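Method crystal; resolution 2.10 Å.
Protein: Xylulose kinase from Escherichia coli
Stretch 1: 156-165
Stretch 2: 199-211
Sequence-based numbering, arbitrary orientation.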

# COMPACT_ATOMS: atom_id res chain seq x y z
N LEU A 156 41.49 -14.53 8.35
CA LEU A 156 41.39 -15.88 8.85
C LEU A 156 42.55 -16.78 8.45
O LEU A 156 43.13 -17.45 9.29
CB LEU A 156 40.06 -16.49 8.45
CG LEU A 156 39.43 -17.47 9.41
CD1 LEU A 156 39.57 -17.01 10.84
CD2 LEU A 156 37.98 -17.67 9.05
N ARG A 157 42.88 -16.79 7.17
CA ARG A 157 44.03 -17.52 6.69
C ARG A 157 45.32 -17.16 7.43
O ARG A 157 46.02 -18.03 7.89
CB ARG A 157 44.20 -17.34 5.18
CG ARG A 157 45.42 -18.03 4.61
CD ARG A 157 45.90 -17.47 3.28
NE ARG A 157 44.79 -17.03 2.47
CZ ARG A 157 43.93 -17.84 1.90
NH1 ARG A 157 44.06 -19.14 2.02
NH2 ARG A 157 42.94 -17.34 1.19
N LEU A 158 45.61 -15.87 7.53
CA LEU A 158 46.79 -15.38 8.24
C LEU A 158 46.85 -15.88 9.68
O LEU A 158 47.87 -16.36 10.13
CB LEU A 158 46.85 -13.86 8.19
CG LEU A 158 47.91 -13.20 9.06
CD1 LEU A 158 49.24 -13.30 8.41
CD2 LEU A 158 47.55 -11.76 9.35
N ARG A 159 45.73 -15.81 10.38
CA ARG A 159 45.63 -16.39 11.71
C ARG A 159 45.85 -17.90 11.77
O ARG A 159 46.36 -18.42 12.75
CB ARG A 159 44.31 -16.00 12.37
CG ARG A 159 44.29 -14.59 12.95
CD ARG A 159 45.23 -14.39 14.11
NE ARG A 159 44.57 -13.78 15.27
CZ ARG A 159 44.07 -14.46 16.27
NH1 ARG A 159 44.13 -15.78 16.28
NH2 ARG A 159 43.48 -13.84 17.27
N MET A 160 45.46 -18.60 10.71
CA MET A 160 45.62 -20.03 10.62
C MET A 160 46.98 -20.50 10.09
O MET A 160 47.43 -21.57 10.44
CB MET A 160 44.51 -20.63 9.77
CG MET A 160 43.15 -20.70 10.41
SD MET A 160 42.00 -21.65 9.43
CE MET A 160 41.99 -20.72 7.95
N THR A 161 47.61 -19.68 9.25
CA THR A 161 48.80 -20.09 8.52
C THR A 161 50.01 -19.21 8.68
O THR A 161 51.11 -19.61 8.38
CB THR A 161 48.52 -20.25 7.03
OG1 THR A 161 48.21 -18.98 6.45
CG2 THR A 161 47.30 -21.08 6.81
N GLY A 162 49.78 -17.98 9.12
CA GLY A 162 50.80 -16.95 9.09
C GLY A 162 51.18 -16.40 7.73
O GLY A 162 52.15 -15.68 7.61
N GLU A 163 50.40 -16.72 6.70
CA GLU A 163 50.66 -16.22 5.36
C GLU A 163 49.69 -15.11 4.99
O GLU A 163 48.58 -15.06 5.50
CB GLU A 163 50.58 -17.34 4.32
CG GLU A 163 51.19 -18.67 4.73
CD GLU A 163 52.69 -18.61 4.75
OE1 GLU A 163 53.24 -17.61 4.28
OE2 GLU A 163 53.32 -19.54 5.23
N PHE A 164 50.12 -14.23 4.09
CA PHE A 164 49.27 -13.21 3.49
C PHE A 164 48.89 -13.62 2.08
O PHE A 164 49.69 -13.50 1.17
CB PHE A 164 49.98 -11.85 3.43
CG PHE A 164 50.42 -11.31 4.76
CD1 PHE A 164 51.64 -11.66 5.30
CD2 PHE A 164 49.63 -10.44 5.48
CE1 PHE A 164 52.04 -11.17 6.51
CE2 PHE A 164 50.04 -9.95 6.69
CZ PHE A 164 51.24 -10.31 7.20
N ALA A 165 47.67 -14.08 1.89
CA ALA A 165 47.23 -14.56 0.60
C ALA A 165 45.74 -14.43 0.35
O ALA A 165 44.94 -14.51 1.26
CB ALA A 165 47.67 -15.97 0.39
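Stretch 2, residues 199-211: MPALYEGSEITGA

Where a helix gives way to a strand, a second segment of chain can pack along the junction through both backbone pairing and side-chain contacts. Residues 199-211 of this xylulose kinase illustrate the principle on residues 156-165. The second stretch is two short strands, 201-203 and 208-211, joined through a type I turn from Glu 204 to Glu 207. Its first strand pairs in parallel with Ala 165: Ala 201 N donates to Phe 164 O at 3.2 Å, and the CA of Ala 165 lies 3.3 Å from the O of Ala 201 in a CA-H...O contact. Just before the strand, Pro 200 CB rests 3.6 Å from Ala 165 N.

Thr 209 and Ala 165 cover the most surface. The methyl of Ala 165 packs against both strands, its CB 3.9 Å from Tyr 203 CE1 and 3.9 Å from Thr 209 CB. Thr 209, with chi1 in the p well, places CG2 over one face of the Arg 157 guanidinium, while its OG1 accepts a weak hydrogen bond from Arg 157 NH1 at 3.2 Å. The same arginine also donates from NE to Ala 165 O at 2.8 Å, so one side chain links the helix to the strand that follows it and, more weakly, to Thr 209. A water bonded to Thr 161 OG1 (2.7 Å) and Thr 209 OG1 (2.9 Å) adds a further link.

Strand 208-211 then runs past helix 156-161 at 41° between their directions, with the axes approaching to 8.7 Å. At its end the backbone of Ala 211 meets the last helical turn, its O 3.3 Å from Thr 161 CB, although its side chain points away. Gly 210 suits this close passage: a CB there would clash with Glu 163 CG, and its backbone angles themselves call for glycine.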

# COMPACT_ATOMS: atom_id res chain seq x y z
N MET A 199 49.11 -5.35 -0.40
CA MET A 199 48.20 -6.43 -0.76
C MET A 199 48.78 -7.81 -0.45
O MET A 199 49.99 -8.00 -0.50
CB MET A 199 47.86 -6.38 -2.24
CG MET A 199 47.36 -5.06 -2.75
SD MET A 199 45.66 -4.73 -2.30
CE MET A 199 45.93 -3.53 -1.05
N PRO A 200 47.91 -8.78 -0.18
CA PRO A 200 48.30 -10.19 -0.16
C PRO A 200 48.76 -10.68 -1.52
O PRO A 200 48.45 -10.09 -2.53
CB PRO A 200 47.00 -10.89 0.25
CG PRO A 200 45.96 -10.05 -0.29
CD PRO A 200 46.45 -8.64 -0.15
N ALA A 201 49.51 -11.77 -1.51
CA ALA A 201 49.76 -12.56 -2.71
C ALA A 201 48.49 -13.19 -3.28
O ALA A 201 47.62 -13.61 -2.56
CB ALA A 201 50.80 -13.61 -2.42
N LEU A 202 48.41 -13.23 -4.60
CA LEU A 202 47.24 -13.73 -5.29
C LEU A 202 47.43 -15.17 -5.75
O LEU A 202 48.47 -15.50 -6.26
CB LEU A 202 46.88 -12.85 -6.47
CG LEU A 202 46.46 -11.42 -6.17
CD1 LEU A 202 46.56 -10.54 -7.39
CD2 LEU A 202 45.07 -11.37 -5.58
N TYR A 203 46.40 -15.96 -5.56
CA TYR A 203 46.39 -17.32 -6.06
C TYR A 203 45.07 -17.59 -6.78
O TYR A 203 44.14 -16.83 -6.67
CB TYR A 203 46.57 -18.31 -4.92
CG TYR A 203 47.90 -18.27 -4.23
CD1 TYR A 203 48.28 -17.19 -3.45
CD2 TYR A 203 48.79 -19.32 -4.34
CE1 TYR A 203 49.50 -17.16 -2.81
CE2 TYR A 203 50.00 -19.31 -3.70
CZ TYR A 203 50.36 -18.23 -2.94
OH TYR A 203 51.57 -18.22 -2.31
N GLU A 204 45.01 -18.70 -7.49
CA GLU A 204 43.73 -19.29 -7.88
C GLU A 204 43.13 -20.08 -6.74
O GLU A 204 43.83 -20.55 -5.87
CB GLU A 204 43.89 -20.15 -9.13
CG GLU A 204 44.52 -19.44 -10.30
CD GLU A 204 43.60 -18.43 -10.96
OE1 GLU A 204 42.40 -18.46 -10.72
OE2 GLU A 204 44.10 -17.60 -11.73
N GLY A 205 41.81 -20.20 -6.73
CA GLY A 205 41.09 -20.79 -5.62
C GLY A 205 41.60 -22.15 -5.19
O GLY A 205 41.59 -22.47 -4.01
N SER A 206 42.07 -22.93 -6.15
CA SER A 206 42.37 -24.34 -5.97
C SER A 206 43.83 -24.59 -5.64
O SER A 206 44.24 -25.73 -5.48
CB SER A 206 41.97 -25.13 -7.21
OG SER A 206 42.34 -24.45 -8.38
N GLU A 207 44.60 -23.52 -5.52
CA GLU A 207 46.02 -23.57 -5.21
C GLU A 207 46.30 -23.46 -3.71
O GLU A 207 45.55 -22.83 -2.98
CB GLU A 207 46.76 -22.48 -5.98
CG GLU A 207 46.77 -22.66 -7.48
CD GLU A 207 47.36 -21.49 -8.23
OE1 GLU A 207 47.56 -21.61 -9.45
OE2 GLU A 207 47.64 -20.45 -7.61
N ILE A 208 47.38 -24.08 -3.27
CA ILE A 208 47.80 -24.05 -1.88
C ILE A 208 48.59 -22.79 -1.52
O ILE A 208 49.50 -22.38 -2.21
CB ILE A 208 48.60 -25.32 -1.55
CG1 ILE A 208 47.76 -26.56 -1.83
CG2 ILE A 208 49.09 -25.32 -0.14
CD1 ILE A 208 48.34 -27.81 -1.30
N THR A 209 48.20 -22.15 -0.42
CA THR A 209 48.82 -20.91 0.00
C THR A 209 49.76 -21.11 1.18
O THR A 209 50.48 -20.21 1.57
CB THR A 209 47.75 -19.88 0.36
OG1 THR A 209 46.95 -20.39 1.42
CG2 THR A 209 46.81 -19.69 -0.77
N GLY A 210 49.73 -22.30 1.75
CA GLY A 210 50.44 -22.59 2.96
C GLY A 210 49.85 -23.76 3.70
O GLY A 210 49.18 -24.61 3.11
N ALA A 211 50.09 -23.81 5.00
CA ALA A 211 49.60 -24.86 5.85
C ALA A 211 49.23 -24.31 7.21
O ALA A 211 49.67 -23.24 7.59
CB ALA A 211 50.63 -25.93 5.99
O HOH W 1 48.24 -19.99 3.93
O HOH W 2 52.09 -21.72 6.28